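Local atomic coordinates of uncharacterized protein (Kribbella flavida, PDB entry 4GB5), a protein that is of unknown function but has a SnoaL-like domain of the NTF2 clan, whose cone-shaped fold often encloses a pocket for a small molecule. Residues A[89-94]-A[130-135]; A[8-13]-A[82-87]; A[38-43]-A[53-58]; A[121-126]-A[135-140]; A[22-27]-A[75-80]. All coordinates share one frame; numbering follows the deposited sequence.

The five contacts run through one SnoaL-like domain. Interactions 1 and 4 share S135 on strand 131-145, their centres about 9 Å apart; strand 114-128, half of the hairpin in interaction 4, separates the strands of interaction 1. Interaction 2, centred about 8 Å from interaction 1, meets it where W132 NE1 lies 2.9 Å from D9 OD1. Interaction 3 extends the sheet beyond strand 131-145, about 11 Å from interaction 4 between centres. Interactions 2 and 5, about 20 Å apart, dock the two ends of helix 6-25 against strand 74-87, and both touch the third subunit. No active site is established; triethylene glycol, probably from crystallisation, lies near R90, T55 and K138.

Interaction 1 of 5, residues A[89-94]-A[130-135]; sequences DRATIH and DGWRLS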
# COMPACT_ATOMS: atom_id res chain seq x y z
N ASP A 89 -9.33 19.17 -17.36
CA ASP A 89 -8.31 18.29 -17.96
C ASP A 89 -6.96 18.34 -17.23
O ASP A 89 -5.94 17.92 -17.78
CB ASP A 89 -8.12 18.59 -19.47
CG ASP A 89 -7.53 19.94 -19.75
OD1 ASP A 89 -7.57 20.81 -18.84
OD2 ASP A 89 -7.04 20.16 -20.89
N ARG A 90 -6.96 18.85 -16.00
CA ARG A 90 -5.76 18.82 -15.13
C ARG A 90 -6.10 18.25 -13.77
O ARG A 90 -7.22 18.33 -13.32
CB ARG A 90 -5.23 20.23 -14.90
CG ARG A 90 -4.85 20.94 -16.16
CD ARG A 90 -4.18 22.28 -15.82
NE ARG A 90 -3.76 23.01 -17.02
CZ ARG A 90 -2.56 22.90 -17.59
NH1 ARG A 90 -1.63 22.12 -17.06
NH2 ARG A 90 -2.30 23.59 -18.71
N ALA A 91 -5.11 17.65 -13.14
CA ALA A 91 -5.27 17.19 -11.78
C ALA A 91 -3.97 17.30 -11.03
O ALA A 91 -2.89 17.27 -11.62
CB ALA A 91 -5.78 15.72 -11.75
N THR A 92 -4.10 17.40 -9.72
CA THR A 92 -2.96 17.20 -8.82
C THR A 92 -3.18 15.95 -8.00
O THR A 92 -4.32 15.61 -7.67
CB THR A 92 -2.76 18.37 -7.86
OG1 THR A 92 -3.94 18.55 -7.07
CG2 THR A 92 -2.52 19.64 -8.64
N ILE A 93 -2.10 15.25 -7.70
CA ILE A 93 -2.20 14.09 -6.86
C ILE A 93 -1.08 14.12 -5.84
O ILE A 93 0.09 14.17 -6.20
CB ILE A 93 -2.03 12.81 -7.63
CG1 ILE A 93 -2.92 12.77 -8.88
CG2 ILE A 93 -2.30 11.63 -6.72
CD1 ILE A 93 -2.34 13.31 -10.12
N HIS A 94 -1.46 13.98 -4.59
CA HIS A 94 -0.53 13.74 -3.50
C HIS A 94 -0.67 12.30 -3.09
O HIS A 94 -1.80 11.81 -2.91
CB HIS A 94 -0.83 14.66 -2.33
CG HIS A 94 -0.13 14.31 -1.08
ND1 HIS A 94 1.13 14.80 -0.78
CD2 HIS A 94 -0.50 13.56 -0.02
CE1 HIS A 94 1.51 14.34 0.41
NE2 HIS A 94 0.55 13.55 0.87
N ASP A 130 -5.46 10.53 -25.50
CA ASP A 130 -5.34 9.09 -25.27
C ASP A 130 -5.48 8.73 -23.78
O ASP A 130 -5.05 7.67 -23.33
CB ASP A 130 -3.99 8.59 -25.79
CG ASP A 130 -3.88 8.70 -27.30
OD1 ASP A 130 -4.70 8.07 -28.00
OD2 ASP A 130 -2.97 9.42 -27.77
N GLY A 131 -6.09 9.64 -23.02
CA GLY A 131 -6.35 9.38 -21.62
C GLY A 131 -5.45 10.19 -20.69
O GLY A 131 -4.58 10.95 -21.13
N TRP A 132 -5.68 10.04 -19.40
CA TRP A 132 -4.88 10.74 -18.40
C TRP A 132 -3.42 10.33 -18.47
O TRP A 132 -3.10 9.13 -18.65
CB TRP A 132 -5.43 10.52 -17.00
CG TRP A 132 -6.71 11.28 -16.76
CD1 TRP A 132 -8.00 10.81 -16.92
CD2 TRP A 132 -6.84 12.66 -16.35
NE1 TRP A 132 -8.90 11.81 -16.63
CE2 TRP A 132 -8.22 12.94 -16.26
CE3 TRP A 132 -5.91 13.65 -15.99
CZ2 TRP A 132 -8.70 14.20 -15.86
CZ3 TRP A 132 -6.39 14.91 -15.61
CH2 TRP A 132 -7.77 15.16 -15.55
N ARG A 133 -2.53 11.30 -18.26
CA ARG A 133 -1.10 11.05 -18.17
C ARG A 133 -0.48 11.90 -17.08
O ARG A 133 -0.93 13.02 -16.81
CB ARG A 133 -0.40 11.45 -19.51
CG ARG A 133 -0.78 10.63 -20.76
CD ARG A 133 -0.32 9.19 -20.66
NE ARG A 133 -0.57 8.44 -21.89
CZ ARG A 133 -1.71 7.85 -22.19
NH1 ARG A 133 -2.74 7.88 -21.38
NH2 ARG A 133 -1.80 7.17 -23.34
N LEU A 134 0.57 11.37 -16.46
CA LEU A 134 1.31 12.11 -15.45
C LEU A 134 2.32 13.03 -16.15
O LEU A 134 3.24 12.56 -16.84
CB LEU A 134 2.04 11.14 -14.51
CG LEU A 134 1.19 10.26 -13.60
CD1 LEU A 134 2.03 9.32 -12.79
CD2 LEU A 134 0.36 11.13 -12.67
N SER A 135 2.14 14.33 -15.96
CA SER A 135 2.94 15.36 -16.62
C SER A 135 4.04 15.93 -15.74
O SER A 135 4.98 16.53 -16.24
CB SER A 135 2.04 16.52 -17.07
OG SER A 135 1.27 16.98 -15.96
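W132 meets D89, R90 and A91 through its first two torsions: chi1 of -73° sets CG anti to the carbonyl carbon and beside the backbone N, and chi2 of 94° lifts CD1 well out of the plane of CA, CB and CG. The six-membered ring thereby comes at a slant against the start of strand 90-94. Its CH2 atom lies 3.7 Å from D89 C and 3.8 Å from R90 N, while CZ3 is 4.0 Å from A91 CB, so the tip of the six-membered ring rests mainly on backbone atoms of 89-91. Further along, I93 CD1 touches L134 CD2 at 4.3 Å, a single methyl-to-methyl contact. No hydrogen bond crosses between the segments. Within 130-135, W132 O accepts R133 NH1 at 3.0 Å, from above the carbonyl plane. The indole N-H is also held, NE1 donating to D9 OD1 of helix 6-25. The two strand axes stay 8.9 Å apart because strand 114-128 runs between them, joined by backbone hydrogen bonds to A91 through A125 and to I93 through N123; A91 and I93 turn their side chains to I13 of helix 6-25.

Interaction 2 of 5, residues A[8-13]-A[82-87]; sequences TDRAEI and HVVTID
V84 and I86, facing R10 and I13 from strand 82-87, bury the greater part of this contact, with R10 next. I86 is the wedge: its CD1 pushes up to the helix backbone, 3.7 Å from R10 N, and also lies 4.0 Å from D9 CB. Its CG1 is 3.9 Å from I13 CD1, the two isoleucine side chains sliding past one another in opposite directions. V84, two residues earlier on the same face of the strand, offers CG1 to I13 CG2 at 4.1 Å. I13 thus spends both of its branches on the strand, CD1 on I86 and CG2 on V84. R10 works by its aliphatic part. CG, anti to the backbone N (chi1 -177°), comes 4.3 Å from V84 CB; the chain bends further out at chi3. The guanidinium goes elsewhere: NH1 is 4.1 Å from V84 O without a hydrogen bond, and NE forms a salt bridge with E7. E15 of the second subunit accepts a hydrogen bond from V84 N and makes a long, weak ion pair with R10 NH1, so the subunit interface runs along this edge. D9, whose CB alone touches I86, gives its OD1 to a salt bridge with R127. No hydrogen bond joins the two segments; the helix lies across the strand, 9.4 Å between axes and 132° between their directions. A long N-terminal helix packed by apolar side chains against a strongly curved sheet is the arrangement of the NTF2-type alpha+beta fold.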
# COMPACT_ATOMS: atom_id res chain seq x y z
N THR A 8 -14.91 8.65 -12.91
CA THR A 8 -14.12 7.85 -13.83
C THR A 8 -12.74 8.47 -13.97
O THR A 8 -11.75 7.76 -13.97
CB THR A 8 -14.78 7.73 -15.20
OG1 THR A 8 -16.07 7.10 -15.05
CG2 THR A 8 -13.90 6.91 -16.13
N ASP A 9 -12.68 9.79 -14.06
CA ASP A 9 -11.38 10.47 -14.13
C ASP A 9 -10.53 10.16 -12.91
O ASP A 9 -9.36 9.85 -13.02
CB ASP A 9 -11.57 12.00 -14.21
CG ASP A 9 -12.07 12.46 -15.53
OD1 ASP A 9 -11.76 11.83 -16.57
OD2 ASP A 9 -12.83 13.47 -15.55
N ARG A 10 -11.12 10.24 -11.73
CA ARG A 10 -10.39 9.94 -10.49
C ARG A 10 -9.85 8.53 -10.51
O ARG A 10 -8.70 8.31 -10.18
CB ARG A 10 -11.29 10.10 -9.25
CG ARG A 10 -10.50 9.87 -7.95
CD ARG A 10 -11.36 9.58 -6.75
NE ARG A 10 -12.44 10.53 -6.60
CZ ARG A 10 -12.46 11.56 -5.75
NH1 ARG A 10 -11.40 11.84 -5.00
NH2 ARG A 10 -13.54 12.32 -5.69
N ALA A 11 -10.70 7.58 -10.87
CA ALA A 11 -10.25 6.18 -10.86
C ALA A 11 -9.11 5.96 -11.89
O ALA A 11 -8.16 5.24 -11.61
CB ALA A 11 -11.43 5.24 -11.13
N GLU A 12 -9.20 6.59 -13.05
CA GLU A 12 -8.18 6.47 -14.07
C GLU A 12 -6.87 7.10 -13.62
O GLU A 12 -5.77 6.56 -13.89
CB GLU A 12 -8.66 7.02 -15.42
CG GLU A 12 -9.69 6.12 -16.12
CD GLU A 12 -10.19 6.69 -17.42
OE1 GLU A 12 -9.77 7.80 -17.79
OE2 GLU A 12 -11.01 6.01 -18.08
N ILE A 13 -6.97 8.22 -12.90
CA ILE A 13 -5.79 8.91 -12.37
C ILE A 13 -5.14 8.04 -11.30
O ILE A 13 -3.91 7.88 -11.28
CB ILE A 13 -6.16 10.30 -11.85
CG1 ILE A 13 -6.49 11.21 -13.01
CG2 ILE A 13 -5.03 10.91 -10.97
CD1 ILE A 13 -7.14 12.49 -12.54
N HIS A 82 -3.83 8.07 -2.14
CA HIS A 82 -3.98 9.09 -3.19
C HIS A 82 -4.97 10.16 -2.80
O HIS A 82 -6.11 9.86 -2.44
CB HIS A 82 -4.39 8.44 -4.52
CG HIS A 82 -3.62 7.21 -4.84
ND1 HIS A 82 -3.89 6.01 -4.22
CD2 HIS A 82 -2.62 6.98 -5.72
CE1 HIS A 82 -3.08 5.09 -4.72
NE2 HIS A 82 -2.27 5.66 -5.60
N VAL A 83 -4.57 11.43 -2.92
CA VAL A 83 -5.42 12.57 -2.68
C VAL A 83 -5.43 13.34 -4.00
O VAL A 83 -4.40 13.89 -4.43
CB VAL A 83 -4.85 13.41 -1.58
CG1 VAL A 83 -5.70 14.64 -1.35
CG2 VAL A 83 -4.69 12.64 -0.27
N VAL A 84 -6.58 13.28 -4.71
CA VAL A 84 -6.68 13.69 -6.10
C VAL A 84 -7.59 14.89 -6.20
O VAL A 84 -8.72 14.86 -5.70
CB VAL A 84 -7.24 12.54 -6.95
CG1 VAL A 84 -7.45 12.99 -8.37
CG2 VAL A 84 -6.35 11.29 -6.87
N THR A 85 -7.12 15.95 -6.85
CA THR A 85 -7.92 17.13 -7.10
C THR A 85 -7.98 17.36 -8.58
O THR A 85 -6.94 17.49 -9.20
CB THR A 85 -7.30 18.33 -6.38
OG1 THR A 85 -7.08 17.98 -4.99
CG2 THR A 85 -8.20 19.54 -6.45
N ILE A 86 -9.18 17.39 -9.16
CA ILE A 86 -9.34 17.46 -10.60
C ILE A 86 -10.00 18.78 -10.99
O ILE A 86 -10.94 19.24 -10.33
CB ILE A 86 -10.23 16.32 -11.10
CG1 ILE A 86 -9.59 14.99 -10.71
CG2 ILE A 86 -10.43 16.42 -12.60
CD1 ILE A 86 -10.55 13.80 -10.84
N ASP A 87 -9.49 19.40 -12.05
CA ASP A 87 -10.08 20.61 -12.61
C ASP A 87 -10.06 20.40 -14.11
O ASP A 87 -9.05 20.63 -14.76
CB ASP A 87 -9.25 21.82 -12.19
CG ASP A 87 -9.77 23.13 -12.74
OD1 ASP A 87 -10.83 23.11 -13.39
OD2 ASP A 87 -9.11 24.16 -12.51

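Interaction 3 of 5, residues A[38-43]-A[53-58]; sequences TDPLTI and PMTVPL
An antiparallel strand pair at an outer border of the sheet joins L41, T42 and I43 to V56, T55 and M54. L41 with V56 and I43 with M54 are hydrogen-bonded pairs; I43 N to M54 O is 2.8 Å. Between them T42 and T55 form the non-hydrogen-bonded pair, and their hydroxyls meet instead, OG1 to OG1 at 2.8 Å. On the other face, I43 and selenomethionine M54 lie side by side pointing the same way. I43 has CG1 between the backbone N and the carbonyl carbon (chi1 54°), which puts CG1 beside M54 CG; its CD1 touches M54 CE at 3.5 Å. V56 and L41 continue this face, where Y61 of helix 58-69 packs on them. Beyond the strands the chain turns through cis P40, whose CB sits 3.2 Å from V56 O. D39 OD1 then accepts L58 N at 2.9 Å, nearly straight at 171° but from above the carboxylate plane, while OD2 makes a salt bridge to R34. P57 is the N-cap of helix 58-69, so D39 binds the helix's first amide. A short outer strand leading directly into a helix marks this border of the curved sheet in this NTF2-like domain.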
# COMPACT_ATOMS: atom_id res chain seq x y z
N THR A 38 3.25 12.18 -20.03
CA THR A 38 3.37 13.07 -21.17
C THR A 38 4.81 13.12 -21.73
O THR A 38 5.77 12.66 -21.11
CB THR A 38 2.97 14.51 -20.78
OG1 THR A 38 3.79 14.94 -19.71
CG2 THR A 38 1.52 14.61 -20.33
N ASP A 39 4.95 13.68 -22.93
CA ASP A 39 6.24 13.91 -23.57
C ASP A 39 6.21 15.35 -24.04
O ASP A 39 5.50 15.64 -25.00
CB ASP A 39 6.44 12.98 -24.77
CG ASP A 39 7.85 12.99 -25.31
OD1 ASP A 39 8.69 13.76 -24.78
OD2 ASP A 39 8.11 12.27 -26.31
N PRO A 40 6.99 16.23 -23.41
CA PRO A 40 7.95 15.95 -22.34
C PRO A 40 7.30 15.78 -20.98
O PRO A 40 6.10 15.94 -20.83
CB PRO A 40 8.86 17.18 -22.38
CG PRO A 40 7.96 18.29 -22.86
CD PRO A 40 7.03 17.64 -23.84
N LEU A 41 8.15 15.49 -20.00
CA LEU A 41 7.76 15.21 -18.63
C LEU A 41 8.60 16.10 -17.70
O LEU A 41 9.82 16.23 -17.89
CB LEU A 41 8.08 13.73 -18.31
CG LEU A 41 7.89 13.19 -16.90
CD1 LEU A 41 6.44 13.37 -16.52
CD2 LEU A 41 8.26 11.77 -16.75
N THR A 42 7.97 16.70 -16.69
CA THR A 42 8.72 17.38 -15.67
C THR A 42 9.01 16.45 -14.50
O THR A 42 8.12 15.75 -14.04
CB THR A 42 7.95 18.61 -15.18
OG1 THR A 42 7.83 19.52 -16.28
CG2 THR A 42 8.70 19.30 -14.08
N ILE A 43 10.27 16.41 -14.06
CA ILE A 43 10.68 15.55 -12.97
C ILE A 43 11.43 16.31 -11.89
O ILE A 43 12.19 17.21 -12.18
CB ILE A 43 11.56 14.40 -13.46
CG1 ILE A 43 12.72 14.94 -14.25
CG2 ILE A 43 10.76 13.46 -14.34
CD1 ILE A 43 13.76 13.87 -14.60
N PRO A 53 14.79 20.31 -10.42
CA PRO A 53 13.73 19.96 -11.38
C PRO A 53 14.17 20.21 -12.81
O PRO A 53 14.94 21.15 -13.11
CB PRO A 53 12.58 20.90 -11.00
CG PRO A 53 12.83 21.28 -9.61
CD PRO A 53 14.31 21.26 -9.40
N MSE A 54 13.71 19.34 -13.69
CA MSE A 54 13.91 19.55 -15.10
C MSE A 54 12.74 19.06 -15.91
O MSE A 54 11.95 18.24 -15.44
CB MSE A 54 15.20 18.89 -15.57
CG MSE A 54 15.38 17.47 -15.19
SE MSE A 54 17.24 16.95 -15.55
CE MSE A 54 16.99 15.04 -15.35
N THR A 55 12.62 19.56 -17.14
CA THR A 55 11.58 19.08 -18.04
C THR A 55 12.35 18.44 -19.17
O THR A 55 13.19 19.10 -19.79
CB THR A 55 10.68 20.21 -18.56
OG1 THR A 55 10.01 20.82 -17.45
CG2 THR A 55 9.67 19.67 -19.50
N VAL A 56 12.10 17.14 -19.40
CA VAL A 56 12.93 16.34 -20.28
C VAL A 56 12.09 15.56 -21.29
O VAL A 56 10.95 15.22 -21.02
CB VAL A 56 13.81 15.33 -19.50
CG1 VAL A 56 14.73 16.09 -18.53
CG2 VAL A 56 12.97 14.29 -18.78
N PRO A 57 12.66 15.29 -22.47
CA PRO A 57 11.96 14.38 -23.37
C PRO A 57 11.70 13.05 -22.71
O PRO A 57 12.53 12.53 -21.95
CB PRO A 57 12.96 14.17 -24.50
CG PRO A 57 13.76 15.44 -24.51
CD PRO A 57 13.94 15.73 -23.04
N LEU A 58 10.57 12.47 -23.05
CA LEU A 58 10.20 11.20 -22.43
C LEU A 58 11.21 10.09 -22.76
O LEU A 58 11.51 9.29 -21.88
CB LEU A 58 8.77 10.82 -22.80
CG LEU A 58 8.22 9.60 -22.09
CD1 LEU A 58 8.28 9.80 -20.57
CD2 LEU A 58 6.81 9.37 -22.59

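Interaction 4 of 5, residues A[121-126]-A[135-140]; sequences YDNEAV and SSVKLT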
# COMPACT_ATOMS: atom_id res chain seq x y z
N TYR A 121 4.69 11.53 -3.28
CA TYR A 121 4.60 12.12 -4.60
C TYR A 121 3.67 13.30 -4.51
O TYR A 121 2.63 13.23 -3.84
CB TYR A 121 4.05 11.14 -5.65
CG TYR A 121 5.01 10.04 -5.98
CD1 TYR A 121 6.27 10.32 -6.51
CD2 TYR A 121 4.67 8.71 -5.79
CE1 TYR A 121 7.16 9.29 -6.81
CE2 TYR A 121 5.54 7.72 -6.10
CZ TYR A 121 6.77 7.98 -6.56
OH TYR A 121 7.65 6.94 -6.87
N ASP A 122 4.04 14.39 -5.21
CA ASP A 122 3.17 15.52 -5.42
C ASP A 122 3.23 15.83 -6.91
O ASP A 122 4.14 16.49 -7.40
CB ASP A 122 3.53 16.70 -4.55
CG ASP A 122 3.28 16.42 -3.09
OD1 ASP A 122 2.10 16.51 -2.67
OD2 ASP A 122 4.25 16.05 -2.39
N ASN A 123 2.31 15.20 -7.63
CA ASN A 123 2.37 15.07 -9.07
C ASN A 123 1.25 15.84 -9.75
O ASN A 123 0.30 16.26 -9.09
CB ASN A 123 2.23 13.59 -9.43
CG ASN A 123 3.45 12.79 -9.10
OD1 ASN A 123 4.40 13.29 -8.48
ND2 ASN A 123 3.44 11.49 -9.48
N GLU A 124 1.38 16.04 -11.05
CA GLU A 124 0.32 16.61 -11.88
C GLU A 124 -0.03 15.65 -12.99
O GLU A 124 0.83 14.90 -13.49
CB GLU A 124 0.71 17.99 -12.47
CG GLU A 124 0.97 19.02 -11.38
CD GLU A 124 1.58 20.34 -11.84
OE1 GLU A 124 1.97 20.46 -13.01
OE2 GLU A 124 1.69 21.25 -11.00
N ALA A 125 -1.29 15.65 -13.37
CA ALA A 125 -1.73 14.87 -14.53
C ALA A 125 -2.51 15.74 -15.48
O ALA A 125 -3.02 16.79 -15.10
CB ALA A 125 -2.60 13.71 -14.09
N VAL A 126 -2.52 15.35 -16.74
CA VAL A 126 -3.29 16.01 -17.77
C VAL A 126 -4.08 15.00 -18.56
O VAL A 126 -3.65 13.84 -18.76
CB VAL A 126 -2.41 16.84 -18.71
CG1 VAL A 126 -1.71 17.93 -17.94
CG2 VAL A 126 -1.43 16.01 -19.40
N SER A 135 2.14 14.33 -15.96
CA SER A 135 2.94 15.36 -16.62
C SER A 135 4.04 15.93 -15.74
O SER A 135 4.98 16.53 -16.24
CB SER A 135 2.04 16.52 -17.07
OG SER A 135 1.27 16.98 -15.96
N SER A 136 3.93 15.77 -14.43
CA SER A 136 4.96 16.18 -13.52
C SER A 136 5.04 15.19 -12.36
O SER A 136 4.01 14.83 -11.76
CB SER A 136 4.64 17.58 -12.97
OG SER A 136 5.56 17.95 -11.98
N VAL A 137 6.25 14.75 -12.03
CA VAL A 137 6.49 13.87 -10.90
C VAL A 137 7.43 14.56 -9.93
O VAL A 137 8.51 15.05 -10.35
CB VAL A 137 7.15 12.55 -11.35
CG1 VAL A 137 7.46 11.62 -10.19
CG2 VAL A 137 6.27 11.85 -12.36
N LYS A 138 7.05 14.63 -8.68
CA LYS A 138 7.90 15.19 -7.66
C LYS A 138 7.90 14.27 -6.45
O LYS A 138 6.85 13.98 -5.88
CB LYS A 138 7.45 16.56 -7.24
CG LYS A 138 8.24 17.13 -6.08
CD LYS A 138 7.75 18.52 -5.75
CE LYS A 138 8.47 19.16 -4.56
NZ LYS A 138 7.86 20.52 -4.26
N LEU A 139 9.09 13.81 -6.05
CA LEU A 139 9.24 12.94 -4.96
C LEU A 139 9.91 13.70 -3.83
O LEU A 139 10.99 14.22 -4.02
CB LEU A 139 10.13 11.78 -5.38
CG LEU A 139 10.65 10.86 -4.29
CD1 LEU A 139 9.47 10.17 -3.64
CD2 LEU A 139 11.70 9.85 -4.80
N THR A 140 9.27 13.72 -2.67
CA THR A 140 9.82 14.30 -1.43
C THR A 140 10.05 13.15 -0.43
O THR A 140 9.10 12.51 0.01
CB THR A 140 8.84 15.34 -0.86
OG1 THR A 140 8.64 16.42 -1.79
CG2 THR A 140 9.42 15.95 0.43
O HOH W 1 6.69 15.62 -3.37
O HOH W 2 4.56 18.07 -9.53
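E124 O is gripped by three donors of the opposite strand: S135 N at 2.9 Å, and, both weakly, S135 OG at 3.3 Å and S136 N at 3.4 Å. S135 and S136 thus face the single residue E124, a classic beta bulge, and E124 N returns a bond to S136 O. With S135 OG between its backbone N and carbonyl carbon (chi1 53°), the hydroxyl reaches E124 O and also lies near V126 CG1. Next to E124, a side chain takes a backbone role: N123 OD1 accepts K138 N at 3.0 Å, with the donor tilted 34° from the plane of the amide C=O. N123 CG stands anti to the carbonyl carbon, and its OD1 lies beside V137 CA, the two side chains running alongside each other. The bulge and this side-chain-to-backbone bond lie in the beta hairpin of strands 114-128 and 131-145, central strands of the NTF2-like sheet. K138 O receives D122 N at 2.9 Å in its carbonyl plane. A water links that same oxygen to D122 OD2 and T140 OG1; a second water spans D122 O and S136 OG, 2.6 Å from the latter. On the face away from E124 and S136, the Y121 ring meets both V137 and L139 from one side: its CD1 is 4.1 Å from V137 CG1 and its CE1 4.0 Å from L139 CD1, while Y20 of helix 6-25 meets the ring edge-to-face. D122 OD1 binds H94, and K138 NZ reaches a bound triethylene glycol.

Interaction 5 of 5, residues A[22-27]-A[75-80]; sequences DIADLK and THHAIT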
# COMPACT_ATOMS: atom_id res chain seq x y z
N ASP A 22 4.52 0.01 -12.11
CA ASP A 22 4.88 -1.07 -13.01
C ASP A 22 6.08 -0.74 -13.92
O ASP A 22 6.86 -1.62 -14.21
CB ASP A 22 3.71 -1.42 -13.93
CG ASP A 22 2.58 -2.14 -13.22
OD1 ASP A 22 2.87 -2.87 -12.23
OD2 ASP A 22 1.41 -2.05 -13.72
N ILE A 23 6.22 0.52 -14.36
CA ILE A 23 7.39 0.90 -15.18
C ILE A 23 8.65 0.45 -14.50
O ILE A 23 9.49 -0.26 -15.09
CB ILE A 23 7.43 2.43 -15.44
CG1 ILE A 23 6.34 2.80 -16.42
CG2 ILE A 23 8.77 2.85 -16.03
CD1 ILE A 23 6.03 4.29 -16.49
N ALA A 24 8.84 0.86 -13.26
CA ALA A 24 10.05 0.54 -12.56
C ALA A 24 10.11 -0.93 -12.21
O ALA A 24 11.12 -1.59 -12.44
CB ALA A 24 10.14 1.36 -11.31
N ASP A 25 9.04 -1.46 -11.65
CA ASP A 25 9.13 -2.76 -10.99
C ASP A 25 9.07 -3.92 -11.98
O ASP A 25 9.62 -5.01 -11.71
CB ASP A 25 8.05 -2.92 -9.91
CG ASP A 25 8.14 -1.89 -8.81
OD1 ASP A 25 9.23 -1.31 -8.60
OD2 ASP A 25 7.11 -1.62 -8.14
N LEU A 26 8.47 -3.71 -13.14
CA LEU A 26 8.57 -4.67 -14.27
C LEU A 26 9.74 -4.36 -15.20
O LEU A 26 9.97 -5.10 -16.14
CB LEU A 26 7.29 -4.68 -15.10
CG LEU A 26 5.99 -5.08 -14.42
CD1 LEU A 26 4.77 -4.77 -15.25
CD2 LEU A 26 6.03 -6.55 -14.00
N LYS A 27 10.45 -3.27 -14.94
CA LYS A 27 11.58 -2.77 -15.77
C LYS A 27 11.25 -2.60 -17.23
O LYS A 27 12.00 -3.03 -18.12
CB LYS A 27 12.84 -3.60 -15.59
CG LYS A 27 13.61 -3.28 -14.33
CD LYS A 27 14.99 -3.90 -14.32
CE LYS A 27 15.58 -4.03 -12.93
NZ LYS A 27 16.90 -4.67 -12.98
N THR A 75 13.00 -4.03 -7.67
CA THR A 75 12.46 -2.94 -6.90
C THR A 75 10.99 -3.21 -6.60
O THR A 75 10.36 -4.02 -7.27
CB THR A 75 12.60 -1.60 -7.60
OG1 THR A 75 11.95 -1.64 -8.87
CG2 THR A 75 14.04 -1.21 -7.85
N HIS A 76 10.45 -2.51 -5.61
CA HIS A 76 9.02 -2.54 -5.34
C HIS A 76 8.59 -1.16 -4.84
O HIS A 76 9.08 -0.66 -3.83
CB HIS A 76 8.65 -3.58 -4.28
CG HIS A 76 7.18 -3.84 -4.17
ND1 HIS A 76 6.53 -4.68 -5.05
CD2 HIS A 76 6.24 -3.36 -3.34
CE1 HIS A 76 5.25 -4.70 -4.75
NE2 HIS A 76 5.05 -3.91 -3.72
N HIS A 77 7.65 -0.58 -5.58
CA HIS A 77 7.04 0.68 -5.22
C HIS A 77 5.65 0.43 -4.73
O HIS A 77 4.81 0.00 -5.53
CB HIS A 77 6.98 1.65 -6.41
CG HIS A 77 8.32 2.13 -6.85
ND1 HIS A 77 9.24 1.30 -7.42
CD2 HIS A 77 8.86 3.37 -6.85
CE1 HIS A 77 10.33 1.99 -7.72
NE2 HIS A 77 10.12 3.26 -7.40
N ALA A 78 5.39 0.75 -3.46
CA ALA A 78 4.05 0.66 -2.89
C ALA A 78 3.52 2.07 -2.75
O ALA A 78 3.96 2.84 -1.88
CB ALA A 78 4.12 -0.03 -1.55
N ILE A 79 2.58 2.43 -3.61
CA ILE A 79 2.00 3.79 -3.67
C ILE A 79 0.58 3.72 -3.13
O ILE A 79 -0.26 2.93 -3.60
CB ILE A 79 2.05 4.35 -5.09
CG1 ILE A 79 3.47 4.20 -5.63
CG2 ILE A 79 1.54 5.78 -5.15
CD1 ILE A 79 3.65 4.70 -7.04
N THR A 80 0.30 4.54 -2.13
CA THR A 80 -0.93 4.47 -1.39
C THR A 80 -1.45 5.85 -1.04
O THR A 80 -0.73 6.86 -1.18
CB THR A 80 -0.70 3.71 -0.06
OG1 THR A 80 0.26 4.41 0.75
CG2 THR A 80 -0.22 2.34 -0.29
O HOH W 3 13.20 -2.56 -11.06
O HOH W 4 11.98 -5.32 -10.15
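D25 anchors the end of helix 6-25 to T75 and H77 of strand 74-87 through both oxygens of its carboxylate. D25 CG stands anti to the carbonyl carbon, beside the backbone N (chi1 -61°), and from there both oxygens reach the strand. OD1 takes two donors: T75 OG1 at 2.8 Å, on the anti side, and H77 ND1 at 2.9 Å, on the syn side. OD2 accepts H77 N at 2.8 Å, also syn, so one residue of the strand holds both oxygens and fixes the rotation of the group. The carboxylate and imidazole planes are 35° apart, and OD1 lies at the ring edge in the plane of H77. T75 OG1 is placed by chi1 of 58°, between its backbone N and carbonyl carbon, which aims it at D25. The H77 ring points ND1 to D25 and rests CE1 3.6 Å from A24 CB. Two waters finish the join: one donates to A24 O and T75 OG1, the other donates to D25 O at 2.8 Å and accepts from T75 N. The hydroxyl of T75 is therefore donor to D25 and acceptor from water at once. D25 OD2 has a further partner, H96 NE2 of the third subunit, whose ring also meets that of H76, so the carboxylate ties the helix, the strand and the neighbouring chain. F69 of helix 58-69 packs on A24, T75 and H77. The helix closes in a Schellman motif at K27, and the D25-H77 pair is a buried His-carboxylate hydrogen bond at a subunit interface of this NTF2-like fold.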